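Local coordinates for exopolygalacturonate lyase (Vibrio vulnificus, PDB 5A29), which probably cleaves pectate chains by beta-elimination, as a manganese-binding lyase of polysaccharide lyase family 2, at residues P226-T232 with Y283-K289; G306-A310 with A321-V326; H442-G446 with T457-L462. All blocks are in the same frame, centred on the assembly; numbering follows the deposited sequence.

Interaction 1: residues P226-T232 with Y283-K289; sequences PETKGLT and YQFTSPK
Three backbone hydrogen bonds join residues 226-232 to 283-289 as a short parallel ladder. Ser287 N gives to Pro226 O, Thr228 N to Ser287 O at 2.8 Å, and Lys289 N to Thr228 O. Prolines suit the two places they hold, since Pro226 serves the ladder through its carbonyl and Pro288 needs no N-H there.

Hydroxyls carry the side-chain bonding across the segments. Thr232 OG1 donates to Thr286 OG1 across 2.8 Å and accepts from Phe285 N, a longer bond of 3.3 Å. Thr232 can serve both because its CB points to 283-289 and chi1 of 51° places OG1 beside Thr286 OG1 and Phe285 N. One water bridges Thr286 OG1 and Thr228 OG1; the latter also accepts from Gly230 N, forming an ST turn, and has Asp192 as a further partner. Within its own segment Gln284 NE2 donates to Thr286 O, which lies nearly in the amide plane.

The apolar part is a CH-pi contact: Thr232 CB lies over one face of the Phe285 ring, 3.8 Å from its centroid, while CG2 meets CZ at 3.6 Å. Glycine suits position 230, where phi is positive and Gly230 CA comes within 3.4 Å of Ser287 C.

Leu231, in the 226-232 segment, lines a meso-tartrate pocket. Strands 227-228 and 287-288 form a two-stranded parallel sheet whose connection is largely helical. Phe285 packs on helix 259-272, edge-to-face with Tyr270, and Tyr283 lies against helices 234-250 and 331-349.

Interaction 2: residues G306-A310 with A321-V326; sequences GDRAA and AREGNV. With SRT (S,R meso-tartaric acid), chain Q.
The Arg308 guanidinium meets Glu323 and meso-tartrate at its edge, near its own plane, while the ring of Tyr398 makes a cation-pi contact with it. The grip on Glu323 is a side-on, two-nitrogen salt bridge beside a capped helix start: Asp307 is the N-cap of helix 308-317. Arg308 NE reaches Glu323 OE2 at 2.7 Å and NH2 reaches OE1 at 3.0 Å. The two flat groups are not coplanar, their planes standing 47° apart, and NE comes to OE2 from above the carboxylate plane.

From the same face of that plane Arg308 N also bonds OE2, at 2.8 Å and almost straight. OE2 is thus held by both backbone and side chain of one residue. Arginine fits because its chain, bent at chi2 and chi3 (81° and 57°), folds back to Glu323 and still presents NH1 and NH2 to the ligand.

Asp307 slides past Glu323 in the opposite direction, and their carboxylates lie close, OD2 to OE2 3.9 Å. The positive Arg308 guanidinium on Glu323 and the helix start at Asp307 probably offset this repulsion. Asp307 OD2 accepts from Glu323 N through its syn lone pair, at 2.9 Å, and also bonds Ser287; OD1 accepts from Ala310 N as the cap.

Small residues allow the close approach of the backbones: Ala309 CB rests on the Arg322-Glu323 peptide and touches Val326 CG2. At the ligand, Arg308 NH2 donates to tartrate O3 at 2.8 Å, and NH1 gives the same oxygen a more bent bond of 3.2 Å.

Interaction 3: residues H442-G446 with T457-L462; sequences HYGWG and TLNMQL. With EDO (1,2-ethanediol), chain P.
Asn459 reaches across to the loop at Gly444 and Trp445 with CB and ND2. Its CB lies 3.3 Å from Gly444 O and near Trp445 O as well. With CG anti to the backbone N (chi1 -177°), the amide is carried on toward the Gly444 carbonyl, where ND2 donates to Gly444 O at 3.0 Å, the acceptor lying almost in the amide plane. The other branch, OD1, turns back to its own segment and accepts from Gln461 N, which approaches from above the carbonyl plane. Asparagine suits the place because one short amide can give to one segment and accept in the other.

Its backbone joins in: Asn459 N bonds Trp445 O at 2.7 Å, and Leu458 CA makes a CA-H...O contact with that same oxygen.

Leu462 divides its two methyls. CD2 makes the apolar contact, meeting Trp445 CD1 at 3.8 Å, while CD1 lies against the carbonyl oxygens of Gly444 and Tyr443. The indole itself packs on helix 467-480 and bonds Glu414 through NE1; Phe488 of helix 484-500 touches both Trp445 and Leu462.

Glycines fit the backbone: Gly444 has positive phi, and so has Gly446, whose CA comes to 3.6 Å from Thr457 O. Together these features mark a Schellman motif ending helix 430-442, running into a short antiparallel hairpin (Gly446 and Leu458 a non-hydrogen-bonded pair), with an Asx turn and a type I turn beginning at Asn459.

How the interactions relate
Interactions 1 and 2 form one continuous patch, their centres 9 Å apart. Ser287 OG probably bonds Asp307 OD2 at 2.7 Å, and Tyr283 N probably bonds Gly324 O at 2.8 Å; Pro288 CG also packs on Glu323 OE2. Strand 287-288 and helix 308-317 follow each other in the chain, and these bonds join their surroundings in space. Both interactions line the same tartrate pocket, through Leu231 and Arg308. The metal site lies farther off: the Leu231 side chain is about 10 Å from that of the metal ligand His196, and the Arg308 side chain about 13 Å from the manganese ion. Interaction 3 stands apart, its centre 43 Å from that of interaction 1 and 40 Å from that of interaction 2.

Interaction 1: residues P226-T232 with Y283-K289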
ATOM      1  N   PRO A 226      20.319   9.567  13.612  1.00 26.38           N
ATOM      2  CA  PRO A 226      20.502  11.044  13.468  1.00 25.79           C
ATOM      3  C   PRO A 226      19.224  11.808  13.778  1.00 25.10           C
ATOM      4  O   PRO A 226      18.134  11.355  13.415  1.00 24.36           O
ATOM      5  CB  PRO A 226      20.822  11.221  11.967  1.00 27.64           C
ATOM      6  CG  PRO A 226      21.237   9.862  11.467  1.00 26.37           C
ATOM      7  CD  PRO A 226      20.533   8.828  12.341  1.00 25.20           C
ATOM      8  N   GLU A 227      19.318  12.961  14.449  1.00 23.70           N
ATOM      9  CA  GLU A 227      18.164  13.818  14.683  1.00 24.40           C
ATOM     10  C   GLU A 227      18.031  14.864  13.632  1.00 27.12           C
ATOM     11  O   GLU A 227      18.972  15.617  13.397  1.00 26.23           O
ATOM     12  CB  GLU A 227      18.230  14.499  16.054  1.00 28.97           C
ATOM     13  CG  GLU A 227      18.205  13.451  17.157  1.00 35.30           C
ATOM     14  CD  GLU A 227      18.445  14.079  18.529  1.00 46.44           C
ATOM     15  OE1 GLU A 227      18.449  15.332  18.641  1.00 40.88           O
ATOM     16  OE2 GLU A 227      18.638  13.311  19.486  1.00 47.50           O
ATOM     17  N   THR A 228      16.867  14.936  12.996  1.00 19.57           N
ATOM     18  CA  THR A 228      16.586  15.936  11.985  1.00 22.15           C
ATOM     19  C   THR A 228      15.149  16.310  12.304  1.00 23.69           C
ATOM     20  O   THR A 228      14.819  16.458  13.488  1.00 25.30           O
ATOM     21  CB  THR A 228      16.685  15.344  10.575  1.00 26.47           C
ATOM     22  OG1 THR A 228      15.714  14.270  10.467  1.00 25.14           O
ATOM     23  CG2 THR A 228      18.100  14.763  10.338  1.00 26.87           C
ATOM     24  N   LYS A 229      14.307  16.569  11.308  1.00 23.80           N
ATOM     25  CA  LYS A 229      12.862  16.618  11.623  1.00 24.68           C
ATOM     26  C   LYS A 229      12.247  15.219  11.848  1.00 26.54           C
ATOM     27  O   LYS A 229      11.083  15.109  12.237  1.00 24.94           O
ATOM     28  CB  LYS A 229      12.072  17.335  10.560  1.00 24.55           C
ATOM     29  CG  LYS A 229      12.208  18.856  10.601  1.00 32.40           C
ATOM     30  CD  LYS A 229      11.644  19.494   9.349  1.00 34.42           C
ATOM     31  CE  LYS A 229      10.158  19.763   9.544  1.00 38.27           C
ATOM     32  NZ  LYS A 229       9.403  20.291   8.361  1.00 43.82           N
ATOM     33  N   GLY A 230      13.001  14.175  11.502  1.00 23.91           N
ATOM     34  CA  GLY A 230      12.604  12.782  11.724  1.00 24.64           C
ATOM     35  C   GLY A 230      11.508  12.343  10.716  1.00 27.93           C
ATOM     36  O   GLY A 230      10.768  11.408  10.998  1.00 27.31           O
ATOM     37  N   LEU A 231      11.363  13.038   9.585  1.00 20.62           N
ATOM     38  CA  LEU A 231      10.248  12.742   8.652  1.00 21.73           C
ATOM     39  C   LEU A 231      10.681  11.725   7.571  1.00 19.80           C
ATOM     40  O   LEU A 231      10.734  12.053   6.401  1.00 18.82           O
ATOM     41  CB  LEU A 231       9.700  14.022   8.045  1.00 21.74           C
ATOM     42  CG  LEU A 231       9.241  15.069   9.100  1.00 27.58           C
ATOM     43  CD1 LEU A 231       8.806  16.398   8.448  1.00 28.49           C
ATOM     44  CD2 LEU A 231       8.097  14.445   9.938  1.00 31.47           C
ATOM     45  N   THR A 232      11.088  10.549   7.998  1.00 15.66           N
ATOM     46  CA  THR A 232      11.659   9.602   7.055  1.00 18.92           C
ATOM     47  C   THR A 232      10.913   8.244   7.174  1.00 17.36           C
ATOM     48  O   THR A 232      11.462   7.196   6.882  1.00 17.00           O
ATOM     49  CB  THR A 232      13.189   9.392   7.302  1.00 20.79           C
ATOM     50  OG1 THR A 232      13.392   9.094   8.689  1.00 21.15           O
ATOM     51  CG2 THR A 232      13.950  10.734   7.013  1.00 20.98           C
ATOM     52  N   TYR A 283      11.821   1.300  10.650  1.00 16.20           N
ATOM     53  CA  TYR A 283      10.658   1.966  10.047  1.00 15.99           C
ATOM     54  C   TYR A 283      11.084   3.315   9.456  1.00 18.21           C
ATOM     55  O   TYR A 283      10.408   3.883   8.619  1.00 16.59           O
ATOM     56  CB  TYR A 283       9.581   2.145  11.131  1.00 15.58           C
ATOM     57  CG  TYR A 283       8.309   2.805  10.638  1.00 15.84           C
ATOM     58  CD1 TYR A 283       7.429   2.066   9.817  1.00 16.87           C
ATOM     59  CD2 TYR A 283       7.983   4.133  10.986  1.00 16.57           C
ATOM     60  CE1 TYR A 283       6.251   2.626   9.404  1.00 18.09           C
ATOM     61  CE2 TYR A 283       6.794   4.721  10.552  1.00 18.60           C
ATOM     62  CZ  TYR A 283       5.966   3.955   9.714  1.00 20.69           C
ATOM     63  OH  TYR A 283       4.777   4.438   9.299  1.00 19.23           O
ATOM     64  N   GLN A 284      12.178   3.894   9.983  1.00 18.23           N
ATOM     65  CA  GLN A 284      12.666   5.192   9.454  1.00 15.80           C
ATOM     66  C   GLN A 284      14.169   5.264   9.837  1.00 15.16           C
ATOM     67  O   GLN A 284      14.648   4.460  10.682  1.00 17.23           O
ATOM     68  CB  GLN A 284      11.910   6.401  10.043  1.00 16.19           C
ATOM     69  CG  GLN A 284      12.062   6.559  11.568  1.00 15.95           C
ATOM     70  CD  GLN A 284      10.882   7.346  12.118  1.00 20.80           C
ATOM     71  OE1 GLN A 284       9.763   6.798  12.253  1.00 20.20           O
ATOM     72  NE2 GLN A 284      11.089   8.605  12.443  1.00 20.67           N
ATOM     73  N   PHE A 285      14.865   6.239   9.278  1.00 16.76           N
ATOM     74  CA  PHE A 285      16.349   6.268   9.459  1.00 19.15           C
ATOM     75  C   PHE A 285      16.789   7.533  10.191  1.00 18.95           C
ATOM     76  O   PHE A 285      18.007   7.713  10.393  1.00 20.49           O
ATOM     77  CB  PHE A 285      17.153   6.108   8.140  1.00 18.85           C
ATOM     78  CG  PHE A 285      16.778   7.066   7.045  1.00 19.13           C
ATOM     79  CD1 PHE A 285      15.787   6.754   6.127  1.00 17.66           C
ATOM     80  CD2 PHE A 285      17.459   8.284   6.886  1.00 20.16           C
ATOM     81  CE1 PHE A 285      15.440   7.622   5.083  1.00 22.70           C
ATOM     82  CE2 PHE A 285      17.144   9.144   5.847  1.00 21.16           C
ATOM     83  CZ  PHE A 285      16.151   8.841   4.913  1.00 20.51           C
ATOM     84  N   THR A 286      15.830   8.358  10.612  1.00 19.07           N
ATOM     85  CA  THR A 286      16.167   9.544  11.452  1.00 20.99           C
ATOM     86  C   THR A 286      15.089   9.697  12.530  1.00 21.83           C
ATOM     87  O   THR A 286      13.986   9.194  12.332  1.00 20.45           O
ATOM     88  CB  THR A 286      16.225  10.840  10.646  1.00 21.50           C
ATOM     89  OG1 THR A 286      14.996  11.081   9.948  1.00 23.17           O
ATOM     90  CG2 THR A 286      17.407  10.848   9.633  1.00 22.27           C
ATOM     91  N   SER A 287      15.391  10.400  13.637  1.00 20.02           N
ATOM     92  CA  SER A 287      14.405  10.791  14.653  1.00 19.18           C
ATOM     93  C   SER A 287      14.252  12.284  14.639  1.00 20.09           C
ATOM     94  O   SER A 287      15.150  13.034  14.178  1.00 20.88           O
ATOM     95  CB  SER A 287      14.887  10.472  16.097  1.00 22.28           C
ATOM     96  OG  SER A 287      14.929   9.081  16.365  1.00 24.28           O
ATOM     97  N   PRO A 288      13.112  12.744  15.145  1.00 20.05           N
ATOM     98  CA  PRO A 288      12.847  14.156  15.285  1.00 19.62           C
ATOM     99  C   PRO A 288      13.632  14.740  16.451  1.00 22.57           C
ATOM    100  O   PRO A 288      13.690  14.164  17.552  1.00 22.05           O
ATOM    101  CB  PRO A 288      11.364  14.204  15.631  1.00 19.20           C
ATOM    102  CG  PRO A 288      11.052  12.920  16.260  1.00 22.52           C
ATOM    103  CD  PRO A 288      12.022  11.888  15.671  1.00 17.79           C
ATOM    104  N   LYS A 289      14.246  15.881  16.185  1.00 21.52           N
ATOM    105  CA  LYS A 289      14.875  16.651  17.269  1.00 23.19           C
ATOM    106  C   LYS A 289      13.834  17.172  18.265  1.00 20.21           C
ATOM    107  O   LYS A 289      12.747  17.618  17.872  1.00 19.98           O
ATOM    108  CB  LYS A 289      15.504  17.887  16.615  1.00 26.80           C
ATOM    109  CG  LYS A 289      16.621  18.512  17.414  1.00 41.75           C
ATOM    110  CD  LYS A 289      17.291  19.618  16.591  1.00 49.43           C
ATOM    111  CE  LYS A 289      18.031  20.619  17.493  1.00 62.18           C
ATOM    112  NZ  LYS A 289      19.050  19.930  18.343  1.00 65.79           N
TER
HETATM  113  O   HOH W   1      15.490  13.143   8.101  1.00 26.55           O

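Interaction 2: residues G306-A310 with A321-V326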
ATOM      1  N   GLY A 306      10.193  16.084  20.170  1.00 16.89           N
ATOM      2  CA  GLY A 306      11.239  15.025  20.257  1.00 14.92           C
ATOM      3  C   GLY A 306      10.712  13.634  19.882  1.00 19.14           C
ATOM      4  O   GLY A 306       9.491  13.435  19.709  1.00 19.07           O
ATOM      5  N   ASP A 307      11.602  12.670  19.900  1.00 16.17           N
ATOM      6  CA  ASP A 307      11.259  11.321  19.454  1.00 19.54           C
ATOM      7  C   ASP A 307      10.167  10.745  20.373  1.00 19.58           C
ATOM      8  O   ASP A 307      10.296  10.766  21.609  1.00 16.20           O
ATOM      9  CB  ASP A 307      12.512  10.447  19.549  1.00 19.05           C
ATOM     10  CG  ASP A 307      12.275   9.037  19.001  1.00 23.27           C
ATOM     11  OD1 ASP A 307      11.630   8.262  19.699  1.00 18.70           O
ATOM     12  OD2 ASP A 307      12.723   8.771  17.850  1.00 22.51           O
ATOM     13  N   ARG A 308       9.089  10.272  19.757  1.00 18.22           N
ATOM     14  CA  ARG A 308       7.865   9.813  20.499  1.00 18.66           C
ATOM     15  C   ARG A 308       8.045   8.490  21.180  1.00 17.44           C
ATOM     16  O   ARG A 308       7.436   8.229  22.238  1.00 19.06           O
ATOM     17  CB  ARG A 308       6.704   9.732  19.517  1.00 17.49           C
ATOM     18  CG  ARG A 308       6.006  11.082  19.310  1.00 18.24           C
ATOM     19  CD  ARG A 308       6.657  12.073  18.333  1.00 22.90           C
ATOM     20  NE  ARG A 308       6.836  11.493  16.975  1.00 22.79           N
ATOM     21  CZ  ARG A 308       6.013  11.688  15.944  1.00 21.36           C
ATOM     22  NH1 ARG A 308       4.878  12.379  16.069  1.00 19.04           N
ATOM     23  NH2 ARG A 308       6.310  11.164  14.749  1.00 21.45           N
ATOM     24  N   ALA A 309       8.899   7.625  20.613  1.00 16.55           N
ATOM     25  CA  ALA A 309       9.144   6.376  21.265  1.00 17.56           C
ATOM     26  C   ALA A 309       9.982   6.636  22.524  1.00 19.09           C
ATOM     27  O   ALA A 309       9.821   5.949  23.556  1.00 19.95           O
ATOM     28  CB  ALA A 309       9.886   5.371  20.328  1.00 14.78           C
ATOM     29  N   ALA A 310      10.959   7.543  22.428  1.00 19.96           N
ATOM     30  CA  ALA A 310      11.861   7.797  23.592  1.00 19.62           C
ATOM     31  C   ALA A 310      10.972   8.359  24.717  1.00 19.02           C
ATOM     32  O   ALA A 310      11.132   7.973  25.855  1.00 22.79           O
ATOM     33  CB  ALA A 310      12.944   8.849  23.212  1.00 17.75           C
ATOM     34  N   ALA A 321      14.552   2.625  22.335  1.00 18.44           N
ATOM     35  CA  ALA A 321      13.260   3.309  22.168  1.00 20.23           C
ATOM     36  C   ALA A 321      13.444   4.572  21.337  1.00 21.38           C
ATOM     37  O   ALA A 321      13.470   5.692  21.885  1.00 20.01           O
ATOM     38  CB  ALA A 321      12.598   3.658  23.544  1.00 22.17           C
ATOM     39  N   ARG A 322      13.522   4.408  20.005  1.00 17.83           N
ATOM     40  CA  ARG A 322      13.495   5.509  19.074  1.00 17.28           C
ATOM     41  C   ARG A 322      12.533   5.057  17.980  1.00 17.88           C
ATOM     42  O   ARG A 322      12.406   3.853  17.737  1.00 17.39           O
ATOM     43  CB  ARG A 322      14.905   5.772  18.454  1.00 18.35           C
ATOM     44  CG  ARG A 322      15.955   6.264  19.513  1.00 23.38           C
ATOM     45  CD  ARG A 322      15.542   7.611  20.145  1.00 25.57           C
ATOM     46  NE  ARG A 322      16.578   8.080  21.097  1.00 29.64           N
ATOM     47  CZ  ARG A 322      16.782   7.640  22.342  1.00 37.94           C
ATOM     48  NH1 ARG A 322      15.975   6.758  22.954  1.00 34.82           N
ATOM     49  NH2 ARG A 322      17.832   8.135  23.029  1.00 37.77           N
ATOM     50  N   GLU A 323      11.968   6.001  17.278  1.00 16.97           N
ATOM     51  CA  GLU A 323      10.795   5.680  16.380  1.00 18.59           C
ATOM     52  C   GLU A 323      11.095   4.629  15.319  1.00 20.18           C
ATOM     53  O   GLU A 323      10.209   3.791  14.975  1.00 18.33           O
ATOM     54  CB  GLU A 323      10.260   6.946  15.720  1.00 19.70           C
ATOM     55  CG  GLU A 323       9.600   7.862  16.773  1.00 21.07           C
ATOM     56  CD  GLU A 323       9.145   9.188  16.199  1.00 24.85           C
ATOM     57  OE1 GLU A 323       8.637   9.256  15.018  1.00 25.87           O
ATOM     58  OE2 GLU A 323       9.206  10.201  16.933  1.00 21.28           O
ATOM     59  N   GLY A 324      12.303   4.706  14.737  1.00 18.00           N
ATOM     60  CA  GLY A 324      12.640   3.722  13.662  1.00 15.90           C
ATOM     61  C   GLY A 324      12.741   2.311  14.154  1.00 16.71           C
ATOM     62  O   GLY A 324      12.574   1.371  13.373  1.00 18.29           O
ATOM     63  N   ASN A 325      12.993   2.112  15.447  1.00 16.44           N
ATOM     64  CA  ASN A 325      13.123   0.775  15.988  1.00 15.28           C
ATOM     65  C   ASN A 325      11.808   0.151  16.450  1.00 14.10           C
ATOM     66  O   ASN A 325      11.803  -1.044  16.785  1.00 16.34           O
ATOM     67  CB  ASN A 325      14.108   0.735  17.169  1.00 17.60           C
ATOM     68  CG  ASN A 325      15.481   1.268  16.751  1.00 20.17           C
ATOM     69  OD1 ASN A 325      16.075   0.754  15.794  1.00 17.33           O
ATOM     70  ND2 ASN A 325      15.957   2.303  17.432  1.00 18.84           N
ATOM     71  N   VAL A 326      10.715   0.872  16.338  1.00 13.35           N
ATOM     72  CA  VAL A 326       9.387   0.259  16.695  1.00 14.19           C
ATOM     73  C   VAL A 326       8.817  -0.560  15.494  1.00 14.37           C
ATOM     74  O   VAL A 326       8.612   0.010  14.410  1.00 16.02           O
ATOM     75  CB  VAL A 326       8.396   1.363  17.049  1.00 15.69           C
ATOM     76  CG1 VAL A 326       6.976   0.791  17.277  1.00 14.82           C
ATOM     77  CG2 VAL A 326       8.869   2.099  18.342  1.00 14.96           C
TER
HETATM   78  O1  SRT Q1018       5.680  15.358  12.873  1.00 38.30           O
HETATM   79  O11 SRT Q1018       4.116  15.358  14.481  1.00 27.90           O
HETATM   80  C1  SRT Q1018       4.595  14.963  13.405  1.00 35.39           C
HETATM   81  C2  SRT Q1018       3.683  13.933  12.783  1.00 35.25           C
HETATM   82  O2  SRT Q1018       2.433  14.491  12.410  1.00 29.97           O
HETATM   83  C3  SRT Q1018       4.222  12.870  11.877  1.00 29.68           C
HETATM   84  O3  SRT Q1018       4.234  11.961  12.967  1.00 30.46           O
HETATM   85  C4  SRT Q1018       3.145  12.373  10.881  1.00 28.38           C
HETATM   86  O4  SRT Q1018       2.502  11.348  11.229  1.00 29.86           O
HETATM   87  O41 SRT Q1018       2.947  13.031   9.799  1.00 29.30           O

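Interaction 3: residues H442-G446 with T457-L462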
ATOM      1  N   HIS A 442      -0.775 -22.649   9.250  1.00 17.05           N
ATOM      2  CA  HIS A 442      -1.620 -21.978  10.183  1.00 20.32           C
ATOM      3  C   HIS A 442      -2.757 -21.219   9.539  1.00 22.72           C
ATOM      4  O   HIS A 442      -3.658 -20.860  10.252  1.00 24.69           O
ATOM      5  CB  HIS A 442      -0.811 -21.060  11.117  1.00 18.92           C
ATOM      6  CG  HIS A 442       0.034 -21.841  12.060  1.00 19.97           C
ATOM      7  ND1 HIS A 442      -0.513 -22.586  13.088  1.00 22.10           N
ATOM      8  CD2 HIS A 442       1.386 -22.017  12.135  1.00 19.61           C
ATOM      9  CE1 HIS A 442       0.456 -23.216  13.741  1.00 23.40           C
ATOM     10  NE2 HIS A 442       1.617 -22.892  13.178  1.00 22.72           N
ATOM     11  N   TYR A 443      -2.694 -20.925   8.235  1.00 17.35           N
ATOM     12  CA  TYR A 443      -3.820 -20.387   7.532  1.00 19.06           C
ATOM     13  C   TYR A 443      -4.854 -21.487   7.094  1.00 20.30           C
ATOM     14  O   TYR A 443      -5.844 -21.161   6.442  1.00 22.99           O
ATOM     15  CB  TYR A 443      -3.395 -19.541   6.315  1.00 18.17           C
ATOM     16  CG  TYR A 443      -2.976 -18.138   6.736  1.00 24.61           C
ATOM     17  CD1 TYR A 443      -3.922 -17.306   7.304  1.00 30.78           C
ATOM     18  CD2 TYR A 443      -1.668 -17.641   6.558  1.00 29.36           C
ATOM     19  CE1 TYR A 443      -3.640 -16.020   7.700  1.00 36.23           C
ATOM     20  CE2 TYR A 443      -1.379 -16.305   6.946  1.00 30.45           C
ATOM     21  CZ  TYR A 443      -2.357 -15.539   7.577  1.00 37.49           C
ATOM     22  OH  TYR A 443      -2.174 -14.249   8.125  1.00 38.21           O
ATOM     23  N   GLY A 444      -4.601 -22.742   7.418  1.00 20.45           N
ATOM     24  CA  GLY A 444      -5.565 -23.799   7.114  1.00 22.09           C
ATOM     25  C   GLY A 444      -5.400 -24.328   5.696  1.00 22.94           C
ATOM     26  O   GLY A 444      -6.245 -25.042   5.215  1.00 24.37           O
ATOM     27  N   TRP A 445      -4.282 -24.070   5.014  1.00 19.45           N
ATOM     28  CA  TRP A 445      -4.137 -24.512   3.598  1.00 20.31           C
ATOM     29  C   TRP A 445      -3.846 -25.994   3.468  1.00 22.52           C
ATOM     30  O   TRP A 445      -3.909 -26.541   2.338  1.00 22.48           O
ATOM     31  CB  TRP A 445      -2.900 -23.804   2.972  1.00 19.13           C
ATOM     32  CG  TRP A 445      -3.074 -22.369   2.523  1.00 15.95           C
ATOM     33  CD1 TRP A 445      -3.822 -21.360   3.092  1.00 18.17           C
ATOM     34  CD2 TRP A 445      -2.450 -21.823   1.399  1.00 17.54           C
ATOM     35  NE1 TRP A 445      -3.671 -20.191   2.344  1.00 17.35           N
ATOM     36  CE2 TRP A 445      -2.816 -20.473   1.311  1.00 17.57           C
ATOM     37  CE3 TRP A 445      -1.619 -22.379   0.417  1.00 16.78           C
ATOM     38  CZ2 TRP A 445      -2.362 -19.627   0.273  1.00 17.81           C
ATOM     39  CZ3 TRP A 445      -1.173 -21.557  -0.611  1.00 18.30           C
ATOM     40  CH2 TRP A 445      -1.552 -20.220  -0.686  1.00 18.74           C
ATOM     41  N   GLY A 446      -3.403 -26.612   4.572  1.00 21.27           N
ATOM     42  CA  GLY A 446      -2.836 -27.968   4.534  1.00 23.37           C
ATOM     43  C   GLY A 446      -1.294 -27.923   4.498  1.00 26.23           C
ATOM     44  O   GLY A 446      -0.690 -27.042   5.108  1.00 23.12           O
ATOM     45  N   THR A 457      -0.232 -31.281  -0.231  1.00 24.42           N
ATOM     46  CA  THR A 457      -1.534 -31.855   0.157  1.00 24.86           C
ATOM     47  C   THR A 457      -2.389 -30.681   0.671  1.00 24.94           C
ATOM     48  O   THR A 457      -2.278 -30.278   1.829  1.00 23.56           O
ATOM     49  CB  THR A 457      -1.350 -32.924   1.268  1.00 33.13           C
ATOM     50  OG1 THR A 457      -0.530 -33.975   0.732  1.00 34.66           O
ATOM     51  CG2 THR A 457      -2.689 -33.547   1.659  1.00 31.77           C
ATOM     52  N   LEU A 458      -3.159 -30.077  -0.219  1.00 22.79           N
ATOM     53  CA  LEU A 458      -3.828 -28.798   0.090  1.00 20.81           C
ATOM     54  C   LEU A 458      -5.305 -29.015   0.452  1.00 29.77           C
ATOM     55  O   LEU A 458      -5.948 -29.987   0.012  1.00 25.67           O
ATOM     56  CB  LEU A 458      -3.754 -27.860  -1.097  1.00 20.53           C
ATOM     57  CG  LEU A 458      -2.324 -27.598  -1.556  1.00 20.68           C
ATOM     58  CD1 LEU A 458      -2.310 -26.807  -2.858  1.00 19.25           C
ATOM     59  CD2 LEU A 458      -1.589 -26.900  -0.422  1.00 22.08           C
ATOM     60  N   ASN A 459      -5.843 -28.078   1.214  1.00 26.39           N
ATOM     61  CA  ASN A 459      -7.234 -28.118   1.712  1.00 24.37           C
ATOM     62  C   ASN A 459      -8.153 -27.521   0.647  1.00 29.42           C
ATOM     63  O   ASN A 459      -8.240 -26.295   0.491  1.00 24.60           O
ATOM     64  CB  ASN A 459      -7.306 -27.262   2.978  1.00 27.36           C
ATOM     65  CG  ASN A 459      -8.682 -27.275   3.647  1.00 33.68           C
ATOM     66  OD1 ASN A 459      -9.656 -27.901   3.169  1.00 29.10           O
ATOM     67  ND2 ASN A 459      -8.783 -26.506   4.705  1.00 24.00           N
ATOM     68  N   MET A 460      -8.877 -28.368  -0.087  1.00 25.55           N
ATOM     69  CA  MET A 460      -9.765 -27.874  -1.149  1.00 29.68           C
ATOM     70  C   MET A 460     -11.138 -27.425  -0.611  1.00 31.33           C
ATOM     71  O   MET A 460     -11.971 -26.975  -1.385  1.00 34.04           O
ATOM     72  CB  MET A 460     -10.007 -28.964  -2.210  1.00 30.11           C
ATOM     73  CG  MET A 460      -8.741 -29.562  -2.749  1.00 30.55           C
ATOM     74  SD  MET A 460      -7.781 -28.258  -3.584  1.00 33.80           S
ATOM     75  CE  MET A 460      -6.213 -29.144  -3.881  1.00 33.05           C
ATOM     76  N   GLN A 461     -11.359 -27.556   0.691  1.00 27.90           N
ATOM     77  CA  GLN A 461     -12.568 -27.047   1.335  1.00 32.96           C
ATOM     78  C   GLN A 461     -12.281 -25.827   2.199  1.00 33.82           C
ATOM     79  O   GLN A 461     -13.107 -25.468   3.035  1.00 30.75           O
ATOM     80  CB  GLN A 461     -13.252 -28.135   2.238  1.00 35.42           C
ATOM     81  CG  GLN A 461     -13.870 -29.307   1.452  1.00 42.05           C
ATOM     82  CD  GLN A 461     -12.806 -30.253   0.906  1.00 53.61           C
ATOM     83  OE1 GLN A 461     -11.815 -30.554   1.587  1.00 52.42           O
ATOM     84  NE2 GLN A 461     -12.983 -30.704  -0.339  1.00 55.79           N
ATOM     85  N   LEU A 462     -11.127 -25.182   2.037  1.00 30.31           N
ATOM     86  CA  LEU A 462     -10.774 -24.060   2.927  1.00 24.60           C
ATOM     87  C   LEU A 462     -11.820 -23.010   2.798  1.00 26.61           C
ATOM     88  O   LEU A 462     -12.050 -22.521   1.683  1.00 30.38           O
ATOM     89  CB  LEU A 462      -9.413 -23.458   2.481  1.00 27.66           C
ATOM     90  CG  LEU A 462      -8.923 -22.256   3.316  1.00 30.00           C
ATOM     91  CD1 LEU A 462      -8.730 -22.587   4.801  1.00 27.02           C
ATOM     92  CD2 LEU A 462      -7.609 -21.852   2.694  1.00 30.43           C
TER
HETATM   93  C1  EDO P1580       2.233 -32.927   1.984  1.00 56.43           C
HETATM   94  O1  EDO P1580       2.403 -33.155   0.573  1.00 57.81           O
HETATM   95  C2  EDO P1580       3.424 -33.431   2.797  1.00 57.51           C
HETATM   96  O2  EDO P1580       4.423 -33.931   1.899  1.00 61.26           O